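Local coordinates for chain length determinant protein (Shigella flexneri, PDB 4E2H) that probably regulates the length of the O-antigen polysaccharide chains of lipopolysaccharide, acting from the periplasmic face of the inner membrane, at residues F58-L61 / A62-L65; Q19-V22 / G23-A26; Q100-L103 / A104-Q108; T212-N215 / L216-E220. All blocks are in the same frame, centred on the assembly; numbering follows the deposited sequence.

Contact 1. Residues F58-L61 / A62-L65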
ATOM      1  N   PHE C  58     -17.141   8.404  19.781  1.00 46.01           N
ATOM      2  CA  PHE C  58     -18.495   8.723  20.208  1.00 49.29           C
ATOM      3  C   PHE C  58     -18.963   7.795  21.340  1.00 53.01           C
ATOM      4  O   PHE C  58     -19.607   8.230  22.301  1.00 53.77           O
ATOM      5  CB  PHE C  58     -19.456   8.658  19.034  1.00 46.51           C
ATOM      6  CG  PHE C  58     -20.708   9.444  19.244  1.00 51.31           C
ATOM      7  CD1 PHE C  58     -20.742  10.791  18.935  1.00 48.51           C
ATOM      8  CD2 PHE C  58     -21.852   8.838  19.747  1.00 50.23           C
ATOM      9  CE1 PHE C  58     -21.888  11.522  19.120  1.00 51.41           C
ATOM     10  CE2 PHE C  58     -23.015   9.569  19.932  1.00 51.56           C
ATOM     11  CZ  PHE C  58     -23.031  10.913  19.620  1.00 52.44           C
ATOM     12  N   SER C  59     -18.635   6.514  21.221  1.00 56.94           N
ATOM     13  CA  SER C  59     -18.910   5.557  22.283  1.00 56.99           C
ATOM     14  C   SER C  59     -18.221   5.981  23.568  1.00 58.97           C
ATOM     15  O   SER C  59     -18.714   5.721  24.659  1.00 64.45           O
ATOM     16  CB  SER C  59     -18.403   4.165  21.891  1.00 60.23           C
ATOM     17  OG  SER C  59     -18.895   3.767  20.621  1.00 64.96           O
ATOM     18  N   ALA C  60     -17.054   6.600  23.445  1.00 50.85           N
ATOM     19  CA  ALA C  60     -16.340   7.037  24.628  1.00 50.64           C
ATOM     20  C   ALA C  60     -17.083   8.214  25.247  1.00 49.33           C
ATOM     21  O   ALA C  60     -17.223   8.289  26.464  1.00 50.80           O
ATOM     22  CB  ALA C  60     -14.917   7.408  24.293  1.00 48.34           C
ATOM     23  N   LEU C  61     -17.584   9.116  24.407  1.00 35.12           N
ATOM     24  CA  LEU C  61     -18.284  10.297  24.905  1.00 36.26           C
ATOM     25  C   LEU C  61     -19.532   9.876  25.676  1.00 42.15           C
ATOM     26  O   LEU C  61     -19.835  10.428  26.741  1.00 40.31           O
ATOM     27  CB  LEU C  61     -18.665  11.216  23.760  1.00 34.61           C
ATOM     28  CG  LEU C  61     -19.312  12.544  24.141  1.00 37.14           C
ATOM     29  CD1 LEU C  61     -18.529  13.226  25.260  1.00 37.49           C
ATOM     30  CD2 LEU C  61     -19.444  13.458  22.905  1.00 33.77           C
ATOM     31  N   ALA C  62     -20.236   8.875  25.148  1.00 38.50           N
ATOM     32  CA  ALA C  62     -21.448   8.373  25.783  1.00 37.83           C
ATOM     33  C   ALA C  62     -21.157   7.561  27.050  1.00 41.55           C
ATOM     34  O   ALA C  62     -21.804   7.774  28.069  1.00 41.25           O
ATOM     35  CB  ALA C  62     -22.314   7.577  24.785  1.00 37.34           C
ATOM     36  N   GLU C  63     -20.196   6.640  26.992  1.00 46.06           N
ATOM     37  CA  GLU C  63     -19.704   5.969  28.194  1.00 46.26           C
ATOM     38  C   GLU C  63     -19.583   6.962  29.351  1.00 49.88           C
ATOM     39  O   GLU C  63     -20.073   6.702  30.451  1.00 50.24           O
ATOM     40  CB  GLU C  63     -18.337   5.304  27.931  1.00 46.79           C
ATOM     41  CG  GLU C  63     -17.274   5.461  29.059  1.00 46.21           C
ATOM     42  CD  GLU C  63     -15.787   5.395  28.554  1.00 38.72           C
ATOM     43  OE1 GLU C  63     -15.130   4.362  28.760  1.00 38.65           O
ATOM     44  OE2 GLU C  63     -15.267   6.373  27.987  1.00 30.59           O
ATOM     45  N   THR C  64     -18.931   8.099  29.106  1.00 55.16           N
ATOM     46  CA  THR C  64     -18.616   9.018  30.199  1.00 57.53           C
ATOM     47  C   THR C  64     -19.789   9.903  30.593  1.00 59.99           C
ATOM     48  O   THR C  64     -19.895  10.318  31.743  1.00 62.77           O
ATOM     49  CB  THR C  64     -17.367   9.904  29.911  1.00 58.57           C
ATOM     50  OG1 THR C  64     -17.692  10.918  28.953  1.00 66.56           O
ATOM     51  CG2 THR C  64     -16.207   9.063  29.389  1.00 60.61           C
ATOM     52  N   LEU C  65     -20.663  10.209  29.640  1.00 56.33           N
ATOM     53  CA  LEU C  65     -21.837  11.013  29.949  1.00 51.28           C
ATOM     54  C   LEU C  65     -22.749  10.283  30.929  1.00 57.33           C
ATOM     55  O   LEU C  65     -23.442  10.909  31.726  1.00 58.31           O
ATOM     56  CB  LEU C  65     -22.588  11.397  28.677  1.00 52.12           C
ATOM     57  CG  LEU C  65     -21.971  12.574  27.915  1.00 52.34           C
ATOM     58  CD1 LEU C  65     -22.717  12.862  26.631  1.00 50.40           C
ATOM     59  CD2 LEU C  65     -21.953  13.808  28.797  1.00 58.03           C
TER

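Contact 2. Residues Q19-V22 / G23-A26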
ATOM      1  N   GLN C  19     -20.772   6.941   6.727  1.00 40.86           N
ATOM      2  CA  GLN C  19     -19.390   7.140   6.316  1.00 43.52           C
ATOM      3  C   GLN C  19     -19.250   8.305   5.335  1.00 42.47           C
ATOM      4  O   GLN C  19     -20.125   8.544   4.516  1.00 44.09           O
ATOM      5  CB  GLN C  19     -18.884   5.878   5.632  1.00 45.45           C
ATOM      6  CG  GLN C  19     -19.530   5.666   4.276  1.00 43.76           C
ATOM      7  CD  GLN C  19     -19.219   4.321   3.675  1.00 43.53           C
ATOM      8  OE1 GLN C  19     -18.507   3.499   4.273  1.00 44.09           O
ATOM      9  NE2 GLN C  19     -19.751   4.083   2.474  1.00 48.12           N
ATOM     10  N   PRO C  20     -18.120   9.010   5.379  1.00 30.66           N
ATOM     11  CA  PRO C  20     -18.036  10.151   4.450  1.00 30.60           C
ATOM     12  C   PRO C  20     -17.907   9.606   3.025  1.00 28.60           C
ATOM     13  O   PRO C  20     -17.307   8.525   2.882  1.00 28.36           O
ATOM     14  CB  PRO C  20     -16.739  10.847   4.876  1.00 32.70           C
ATOM     15  CG  PRO C  20     -15.840   9.671   5.408  1.00 30.08           C
ATOM     16  CD  PRO C  20     -16.793   8.534   5.833  1.00 27.32           C
ATOM     17  N   ASP C  21     -18.438  10.284   2.001  1.00 39.60           N
ATOM     18  CA  ASP C  21     -18.321   9.734   0.641  1.00 42.94           C
ATOM     19  C   ASP C  21     -16.961   9.992  -0.005  1.00 43.92           C
ATOM     20  O   ASP C  21     -16.080  10.619   0.594  1.00 44.12           O
ATOM     21  CB  ASP C  21     -19.488  10.112  -0.302  1.00 45.25           C
ATOM     22  CG  ASP C  21     -19.854  11.596  -0.252  1.00 53.42           C
ATOM     23  OD1 ASP C  21     -19.101  12.424  -0.831  1.00 51.11           O
ATOM     24  OD2 ASP C  21     -20.923  11.933   0.332  1.00 59.72           O
ATOM     25  N   VAL C  22     -16.819   9.472  -1.224  1.00 40.89           N
ATOM     26  CA  VAL C  22     -15.580   9.512  -1.996  1.00 41.19           C
ATOM     27  C   VAL C  22     -15.052  10.937  -2.242  1.00 45.69           C
ATOM     28  O   VAL C  22     -13.883  11.205  -1.975  1.00 43.51           O
ATOM     29  CB  VAL C  22     -15.728   8.745  -3.322  1.00 40.74           C
ATOM     30  CG1 VAL C  22     -14.481   8.876  -4.152  1.00 40.80           C
ATOM     31  CG2 VAL C  22     -16.093   7.277  -3.058  1.00 36.73           C
ATOM     32  N   GLY C  23     -15.883  11.848  -2.746  1.00 68.83           N
ATOM     33  CA  GLY C  23     -15.487  13.249  -2.823  1.00 66.15           C
ATOM     34  C   GLY C  23     -15.806  13.881  -1.466  1.00 70.36           C
ATOM     35  O   GLY C  23     -16.968  13.979  -1.087  1.00 78.94           O
ATOM     36  N   GLN C  24     -14.793  14.386  -0.771  1.00 65.73           N
ATOM     37  CA  GLN C  24     -14.772  14.386   0.697  1.00 67.40           C
ATOM     38  C   GLN C  24     -13.751  13.288   0.893  1.00 70.16           C
ATOM     39  O   GLN C  24     -13.858  12.257   0.237  1.00 74.35           O
ATOM     40  CB  GLN C  24     -16.101  13.878   1.285  1.00 69.12           C
ATOM     41  CG  GLN C  24     -17.214  14.909   1.639  1.00 70.05           C
ATOM     42  CD  GLN C  24     -18.393  14.278   2.405  1.00 69.08           C
ATOM     43  OE1 GLN C  24     -18.722  13.108   2.209  1.00 68.62           O
ATOM     44  NE2 GLN C  24     -19.011  15.053   3.299  1.00 70.61           N
ATOM     45  N   ILE C  25     -12.746  13.469   1.734  1.00 61.88           N
ATOM     46  CA  ILE C  25     -11.739  12.411   1.856  1.00 59.24           C
ATOM     47  C   ILE C  25     -11.056  11.957   0.546  1.00 56.97           C
ATOM     48  O   ILE C  25     -10.429  10.891   0.519  1.00 58.77           O
ATOM     49  CB  ILE C  25     -12.313  11.124   2.521  1.00 56.88           C
ATOM     50  CG1 ILE C  25     -12.734  10.092   1.467  1.00 49.79           C
ATOM     51  CG2 ILE C  25     -13.455  11.463   3.484  1.00 56.78           C
ATOM     52  CD1 ILE C  25     -12.507   8.695   1.947  1.00 49.85           C
ATOM     53  N   ALA C  26     -11.151  12.735  -0.531  1.00 57.07           N
ATOM     54  CA  ALA C  26     -10.322  12.434  -1.699  1.00 52.44           C
ATOM     55  C   ALA C  26      -8.912  12.981  -1.444  1.00 50.58           C
ATOM     56  O   ALA C  26      -7.915  12.352  -1.802  1.00 50.73           O
ATOM     57  CB  ALA C  26     -10.906  13.024  -2.965  1.00 56.04           C
TER

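Contact 3. Residues Q100-L103 / A104-Q108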
ATOM      1  N   GLN C 100     -31.248  19.527  20.746  1.00 48.55           N
ATOM      2  CA  GLN C 100     -30.783  19.643  19.375  1.00 49.59           C
ATOM      3  C   GLN C 100     -29.552  20.556  19.208  1.00 56.96           C
ATOM      4  O   GLN C 100     -28.849  20.465  18.198  1.00 55.03           O
ATOM      5  CB  GLN C 100     -31.923  20.128  18.473  1.00 45.29           C
ATOM      6  CG  GLN C 100     -31.492  20.602  17.109  1.00 42.97           C
ATOM      7  CD  GLN C 100     -32.407  21.695  16.552  1.00 47.95           C
ATOM      8  OE1 GLN C 100     -32.614  22.744  17.191  1.00 43.94           O
ATOM      9  NE2 GLN C 100     -32.972  21.451  15.360  1.00 44.96           N
HETATM   10  N   MSE C 101     -29.283  21.461  20.146  1.00 98.81           N
HETATM   11  CA  MSE C 101     -28.029  22.221  20.043  1.00 96.62           C
HETATM   12  C   MSE C 101     -26.946  21.447  20.778  1.00 93.64           C
HETATM   13  O   MSE C 101     -25.760  21.564  20.487  1.00 98.03           O
HETATM   14  CB  MSE C 101     -28.163  23.660  20.576  1.00102.11           C
HETATM   15  CG  MSE C 101     -29.108  24.563  19.764  1.00111.47           C
HETATM   16 SE   MSE C 101     -29.590  26.239  20.673  0.60144.70          SE
HETATM   17  CE  MSE C 101     -30.866  26.975  19.376  1.00129.47           C
ATOM     18  N   LYS C 102     -27.396  20.631  21.720  1.00 67.64           N
ATOM     19  CA  LYS C 102     -26.541  19.786  22.526  1.00 67.48           C
ATOM     20  C   LYS C 102     -26.005  18.618  21.700  1.00 69.01           C
ATOM     21  O   LYS C 102     -24.791  18.398  21.626  1.00 66.33           O
ATOM     22  CB  LYS C 102     -27.351  19.237  23.699  1.00 70.70           C
ATOM     23  CG  LYS C 102     -26.571  18.931  24.952  1.00 70.89           C
ATOM     24  CD  LYS C 102     -26.235  20.200  25.725  1.00 77.82           C
ATOM     25  CE  LYS C 102     -24.878  20.758  25.310  1.00 77.46           C
ATOM     26  NZ  LYS C 102     -24.927  22.220  24.985  1.00 80.26           N
ATOM     27  N   LEU C 103     -26.915  17.857  21.094  1.00 58.56           N
ATOM     28  CA  LEU C 103     -26.508  16.764  20.221  1.00 55.19           C
ATOM     29  C   LEU C 103     -25.489  17.275  19.218  1.00 56.22           C
ATOM     30  O   LEU C 103     -24.418  16.701  19.063  1.00 56.39           O
ATOM     31  CB  LEU C 103     -27.690  16.177  19.447  1.00 47.30           C
ATOM     32  CG  LEU C 103     -27.225  15.126  18.431  1.00 46.77           C
ATOM     33  CD1 LEU C 103     -26.676  13.904  19.165  1.00 48.47           C
ATOM     34  CD2 LEU C 103     -28.290  14.708  17.437  1.00 43.21           C
ATOM     35  N   ALA C 104     -25.823  18.356  18.533  1.00 50.43           N
ATOM     36  CA  ALA C 104     -25.010  18.788  17.416  1.00 50.33           C
ATOM     37  C   ALA C 104     -23.647  19.245  17.875  1.00 54.17           C
ATOM     38  O   ALA C 104     -22.680  19.187  17.106  1.00 54.02           O
ATOM     39  CB  ALA C 104     -25.704  19.885  16.630  1.00 51.18           C
ATOM     40  N   GLN C 105     -23.548  19.704  19.116  1.00 66.51           N
ATOM     41  CA  GLN C 105     -22.250  20.156  19.595  1.00 67.46           C
ATOM     42  C   GLN C 105     -21.369  18.959  19.986  1.00 64.98           C
ATOM     43  O   GLN C 105     -20.172  18.950  19.717  1.00 64.82           O
ATOM     44  CB  GLN C 105     -22.407  21.153  20.739  1.00 70.62           C
ATOM     45  CG  GLN C 105     -21.968  20.639  22.094  1.00 73.54           C
ATOM     46  CD  GLN C 105     -21.865  21.762  23.116  1.00 83.63           C
ATOM     47  OE1 GLN C 105     -21.784  22.944  22.753  1.00 86.07           O
ATOM     48  NE2 GLN C 105     -21.866  21.398  24.401  1.00 80.61           N
ATOM     49  N   TYR C 106     -21.983  17.944  20.587  1.00 48.54           N
ATOM     50  CA  TYR C 106     -21.282  16.742  21.007  1.00 48.73           C
ATOM     51  C   TYR C 106     -20.742  15.933  19.834  1.00 49.28           C
ATOM     52  O   TYR C 106     -19.785  15.151  19.961  1.00 45.52           O
ATOM     53  CB  TYR C 106     -22.191  15.893  21.888  1.00 49.37           C
ATOM     54  CG  TYR C 106     -22.282  16.429  23.299  1.00 56.45           C
ATOM     55  CD1 TYR C 106     -21.504  17.510  23.692  1.00 55.64           C
ATOM     56  CD2 TYR C 106     -23.133  15.854  24.241  1.00 58.29           C
ATOM     57  CE1 TYR C 106     -21.570  18.012  24.976  1.00 60.95           C
ATOM     58  CE2 TYR C 106     -23.199  16.343  25.540  1.00 57.11           C
ATOM     59  CZ  TYR C 106     -22.416  17.426  25.901  1.00 60.52           C
ATOM     60  OH  TYR C 106     -22.463  17.937  27.185  1.00 57.65           O
ATOM     61  N   ILE C 107     -21.368  16.133  18.688  1.00 44.69           N
ATOM     62  CA  ILE C 107     -20.893  15.578  17.431  1.00 44.25           C
ATOM     63  C   ILE C 107     -19.756  16.413  16.880  1.00 44.39           C
ATOM     64  O   ILE C 107     -18.791  15.875  16.353  1.00 44.64           O
ATOM     65  CB  ILE C 107     -22.018  15.569  16.399  1.00 45.47           C
ATOM     66  CG1 ILE C 107     -22.926  14.353  16.646  1.00 45.03           C
ATOM     67  CG2 ILE C 107     -21.454  15.618  14.975  1.00 35.40           C
ATOM     68  CD1 ILE C 107     -24.215  14.378  15.857  1.00 43.12           C
ATOM     69  N   GLN C 108     -19.883  17.733  16.989  1.00 49.72           N
ATOM     70  CA  GLN C 108     -18.810  18.625  16.583  1.00 49.17           C
ATOM     71  C   GLN C 108     -17.653  18.529  17.581  1.00 51.66           C
ATOM     72  O   GLN C 108     -16.533  18.934  17.282  1.00 51.99           O
ATOM     73  CB  GLN C 108     -19.316  20.063  16.468  1.00 48.74           C
ATOM     74  CG  GLN C 108     -18.304  21.057  15.911  1.00 49.75           C
ATOM     75  CD  GLN C 108     -17.826  20.701  14.504  1.00 59.56           C
ATOM     76  OE1 GLN C 108     -18.623  20.294  13.642  1.00 57.50           O
ATOM     77  NE2 GLN C 108     -16.513  20.859  14.262  1.00 58.49           N
TER

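Contact 4. Residues T212-N215 / L216-E220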
ATOM      1  N   THR C 212      10.553   5.282  -7.141  1.00 39.57           N
ATOM      2  CA  THR C 212      10.722   5.353  -5.712  1.00 37.66           C
ATOM      3  C   THR C 212      11.230   6.741  -5.319  1.00 39.33           C
ATOM      4  O   THR C 212      10.721   7.356  -4.378  1.00 42.77           O
ATOM      5  CB  THR C 212      11.697   4.257  -5.249  1.00 37.11           C
ATOM      6  OG1 THR C 212      10.992   3.010  -5.112  1.00 36.30           O
ATOM      7  CG2 THR C 212      12.335   4.654  -3.943  1.00 29.85           C
ATOM      8  N   ARG C 213      12.201   7.258  -6.068  1.00 43.74           N
ATOM      9  CA  ARG C 213      12.844   8.523  -5.703  1.00 45.35           C
ATOM     10  C   ARG C 213      11.893   9.705  -5.795  1.00 47.30           C
ATOM     11  O   ARG C 213      11.949  10.632  -4.981  1.00 46.46           O
ATOM     12  CB  ARG C 213      14.077   8.788  -6.579  1.00 46.66           C
ATOM     13  CG  ARG C 213      14.756  10.103  -6.243  1.00 45.87           C
ATOM     14  CD  ARG C 213      16.260  10.062  -6.499  1.00 52.75           C
ATOM     15  NE  ARG C 213      16.637  11.111  -7.442  1.00 59.37           N
ATOM     16  CZ  ARG C 213      16.898  10.902  -8.730  1.00 59.93           C
ATOM     17  NH1 ARG C 213      16.859   9.668  -9.226  1.00 54.70           N
ATOM     18  NH2 ARG C 213      17.217  11.922  -9.517  1.00 63.68           N
ATOM     19  N   GLN C 214      11.045   9.675  -6.818  1.00 55.36           N
ATOM     20  CA  GLN C 214      10.029  10.695  -7.007  1.00 59.47           C
ATOM     21  C   GLN C 214       8.981  10.535  -5.921  1.00 60.74           C
ATOM     22  O   GLN C 214       8.453  11.518  -5.405  1.00 62.20           O
ATOM     23  CB  GLN C 214       9.404  10.574  -8.400  1.00 57.28           C
ATOM     24  CG  GLN C 214       8.269  11.546  -8.672  1.00 60.44           C
ATOM     25  CD  GLN C 214       8.680  13.000  -8.525  1.00 66.71           C
ATOM     26  OE1 GLN C 214       8.387  13.644  -7.513  1.00 68.34           O
ATOM     27  NE2 GLN C 214       9.353  13.531  -9.541  1.00 65.46           N
ATOM     28  N   ASN C 215       8.705   9.286  -5.556  1.00 46.84           N
ATOM     29  CA  ASN C 215       7.697   9.008  -4.545  1.00 46.30           C
ATOM     30  C   ASN C 215       8.070   9.620  -3.212  1.00 46.07           C
ATOM     31  O   ASN C 215       7.204  10.044  -2.450  1.00 46.94           O
ATOM     32  CB  ASN C 215       7.480   7.513  -4.390  1.00 45.97           C
ATOM     33  CG  ASN C 215       6.150   7.188  -3.747  1.00 53.17           C
ATOM     34  OD1 ASN C 215       5.490   8.064  -3.168  1.00 49.18           O
ATOM     35  ND2 ASN C 215       5.740   5.919  -3.845  1.00 51.88           N
ATOM     36  N   LEU C 216       9.368   9.677  -2.936  1.00 54.08           N
ATOM     37  CA  LEU C 216       9.834  10.292  -1.703  1.00 54.68           C
ATOM     38  C   LEU C 216       9.673  11.794  -1.827  1.00 53.77           C
ATOM     39  O   LEU C 216       9.282  12.457  -0.870  1.00 54.18           O
ATOM     40  CB  LEU C 216      11.290   9.924  -1.417  1.00 56.77           C
ATOM     41  CG  LEU C 216      11.819  10.192  -0.000  1.00 62.09           C
ATOM     42  CD1 LEU C 216      12.345   8.919   0.642  1.00 54.72           C
ATOM     43  CD2 LEU C 216      12.904  11.262  -0.013  1.00 61.55           C
ATOM     44  N   LEU C 217       9.964  12.325  -3.014  1.00 43.29           N
ATOM     45  CA  LEU C 217       9.769  13.753  -3.285  1.00 47.63           C
ATOM     46  C   LEU C 217       8.317  14.146  -2.988  1.00 53.43           C
ATOM     47  O   LEU C 217       8.045  15.146  -2.310  1.00 51.08           O
ATOM     48  CB  LEU C 217      10.068  14.061  -4.753  1.00 48.20           C
ATOM     49  CG  LEU C 217      11.281  14.923  -5.132  1.00 53.79           C
ATOM     50  CD1 LEU C 217      12.550  14.484  -4.392  1.00 40.74           C
ATOM     51  CD2 LEU C 217      11.499  14.899  -6.654  1.00 48.35           C
ATOM     52  N   ASP C 218       7.395  13.345  -3.515  1.00 59.35           N
ATOM     53  CA  ASP C 218       5.971  13.563  -3.334  1.00 61.18           C
ATOM     54  C   ASP C 218       5.570  13.569  -1.862  1.00 61.64           C
ATOM     55  O   ASP C 218       4.848  14.465  -1.423  1.00 64.35           O
ATOM     56  CB  ASP C 218       5.163  12.526  -4.128  1.00 62.99           C
ATOM     57  CG  ASP C 218       5.259  12.746  -5.643  1.00 67.03           C
ATOM     58  OD1 ASP C 218       5.682  13.857  -6.067  1.00 63.30           O
ATOM     59  OD2 ASP C 218       4.901  11.814  -6.402  1.00 66.31           O
ATOM     60  N   ILE C 219       6.049  12.593  -1.098  1.00 49.82           N
ATOM     61  CA  ILE C 219       5.703  12.534   0.320  1.00 50.77           C
ATOM     62  C   ILE C 219       5.879  13.869   1.040  1.00 56.35           C
ATOM     63  O   ILE C 219       4.999  14.275   1.816  1.00 57.36           O
ATOM     64  CB  ILE C 219       6.475  11.449   1.073  1.00 47.71           C
ATOM     65  CG1 ILE C 219       5.944  10.069   0.696  1.00 45.48           C
ATOM     66  CG2 ILE C 219       6.319  11.640   2.562  1.00 47.58           C
ATOM     67  CD1 ILE C 219       6.171   9.031   1.773  1.00 45.26           C
ATOM     68  N   GLU C 220       6.979  14.570   0.768  1.00 71.74           N
ATOM     69  CA  GLU C 220       7.243  15.849   1.440  1.00 76.32           C
ATOM     70  C   GLU C 220       6.267  16.988   1.086  1.00 74.79           C
ATOM     71  O   GLU C 220       6.574  18.158   1.311  1.00 75.28           O
ATOM     72  CB  GLU C 220       8.686  16.313   1.211  1.00 78.47           C
ATOM     73  CG  GLU C 220       9.639  16.037   2.369  1.00 83.41           C
ATOM     74  CD  GLU C 220      10.363  14.707   2.237  1.00 86.37           C
ATOM     75  OE1 GLU C 220      10.187  14.038   1.194  1.00 82.39           O
ATOM     76  OE2 GLU C 220      11.113  14.335   3.170  1.00 89.47           O
TER

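Contact 1. Residues F58-L61 / A62-L65
Ala62 opens the last turn of helix 43-65 by giving its N-H to Phe58 O, with Ala62 N 3.0 Å from that oxygen and an N-H...O angle of 159°. Its methyl carbon is 3.7 Å from Phe58 O and also packs on Leu74 of strand 74-78. Glu63 follows with a straight bond from its N to Ser59 O at 2.9 Å. Its CB rests against that oxygen while the side chain runs beside Ala60 and packs on Met236 of the second subunit. Thr64 is gripped twice: its N reaches Ala60 O at 3.2 Å, and its OG1 donates to Leu61 O at 3.1 Å. With chi1 at 74°, OG1 lies between its own N and carbonyl carbon and meets Leu61 O from above the carbonyl plane, 38° out of it. Leu65 N reaches the same oxygen at 3.0 Å from the same face, so Leu61 O carries two donors. Leu65 CD1 lies 4.2 Å from Leu61 CG, and Tyr106 of helix 97-164 covers both leucines. A threonine hydroxyl bonded to the carbonyl three residues back, beside regular i to i+4 backbone bonds, is a familiar feature of alpha-helices, here at the helix's C-terminal turn.

Contact 2. Residues Q19-V22 / G23-A26
Pro20 and Ile25 meet at about a right angle, the CG2 methyl of Ile25 resting on the proline ring. That methyl sits 3.5 Å from Pro20 CG and almost as near to Pro20 CB, so this branch of the isoleucine touches the ring at CB and CG. The other branch turns back to the backbone: Ile25 CG1 lies 3.5 Å from Asp21 O and a little farther from Val22 O. With chi1 at 97°, CG2 stands anti to the carbonyl carbon, and this sends the methyl toward the proline while CG1 faces the turn.

Asp21 and Gln24 approach differently, crossing at a slant with the carboxylate and amide planes 26° apart. The Gln24 chain is extended beyond CG and passes beside the aspartate, its CB 3.3 Å from Asp21 O. The carboxylate has its main partner in another chain: Asp21 OD1 forms a salt bridge with Lys120 of the third subunit, and OD2 makes a weak, long ion pair with Arg233 of its own chain. Lys120 would probably favour the ionised form, although Asp124 of the third subunit also packs on Asp21.

The Val22 side chain leaves the turn and packs on Gln47 of its own chain and on Leu128 of the third subunit.

The whole piece is the linker between strand 12-18 and helix 26-35, with Ile25 at the N-cap position of that helix. Helix 43-65 backs it through Leu46, which touches Ile25, and through Gln47, while helix 97-164 of the third subunit lies against it.

Contact 3. Residues Q100-L103 / A104-Q108
Lys102 and Gln105 run side by side along helix 97-164, pointing the same way, with the ring of Tyr106 close by. The lysine starts at a CB directed away from the following turn, and CG stands anti to the backbone N (chi1 -151°). Bends at chi2, chi3 and chi4 then bring the chain round toward residues 105 and 106. CE is where it closes, lying 4.2 Å from both CZ and OH of Tyr106 and alongside the Gln105 amide. NZ, at the tip, ends beside the same amide. Lys102 also packs on Tyr91 of strand 87-92.

The backbone oxygen of Lys102 is just as engaged. Tyr106 N donates to Lys102 O at 3.0 Å, and Gln105 N adds a weak bond to it at 3.1 Å. Gln105 N also makes a weak bond to the carbonyl O of Met101, which is modelled as selenomethionine, so this N-H is shared between two carbonyls. Tyr106 CG lies 3.6 Å from Lys102 O, which meets the ring obliquely.

On another flank Leu103 and Ile107 make apolar contact. Leu103 CG is 4.0 Å from Ile107 CD1, and Ile107 N bonds Leu103 O at 3.1 Å. Val89 of strand 87-92 covers both side chains, and Phe54 and Phe58 of helix 43-65 also pack on Ile107.

The chemistry is that of an amphipathic helix: Leu103 and Ile107 are buried against sheet and helix, whereas Lys102 bends over the neighbouring side chains, its CE making the contact with Tyr106 while its NZ lies beside the Gln105 amide.

Contact 4. Residues T212-N215 / L216-E220
Four i to i+4 bonds make this turn of helix 207-219, from Leu216 N to Thr212 O through Ile219 N to Asn215 O, and the shortest is Asp218 N to Gln214 O at 2.8 Å. That bond is also straight, with an N-H...O angle of 162°. Gln214 carries most of the side-chain contact. With CG anti to the backbone N and a bend at chi2 of 58°, its amide reaches forward over the next turn. There it crosses Leu217 at about a right angle, and its CD comes 3.9 Å from Leu217 CD2. It also slants past Asp218, amide and carboxylate planes 25° apart. Leu217 CB rests 3.1 Å from Gln214 O. Ile219 sends CG1 back to Asn215 O at 3.4 Å, while both residues pack on Val34 of helix 26-35. The charged ends have partners in another chain: Asp218 OD2 bridges Arg138 and Arg213 NH2 bridges Glu146, both of the third subunit, where Val142 packs on Gln214. Glu220 just past the helix pairs with Arg130 of its own chain. The chemistry thus differs by face: acidic Asp218 and basic Arg213 each tie the helix to an opposite charge on the third subunit, and Ile219 supplies apolar packing within its own chain.

Contacts 1 and 3 form one packed unit, their centres about 13 Å apart. Leu61 CD2 lies 3.4 Å from Tyr106 O, and Leu65 CD1 lies 3.7 Å from Tyr106 CE2, so the end of helix 43-65 is laid against the early turns of helix 97-164. Contact 2 stands about 25 Å from contact 1 and 22 Å from contact 3, centre to centre, without touching either. Contact 4 is farther along the molecule, about 40 Å from contact 1 and 41 Å from contact 3, and 25 Å from contact 2. Contacts 2 and 4 both meet helix 97-164 of the third subunit, whereas contact 1 meets the second, which places these contacts at two different subunit interfaces.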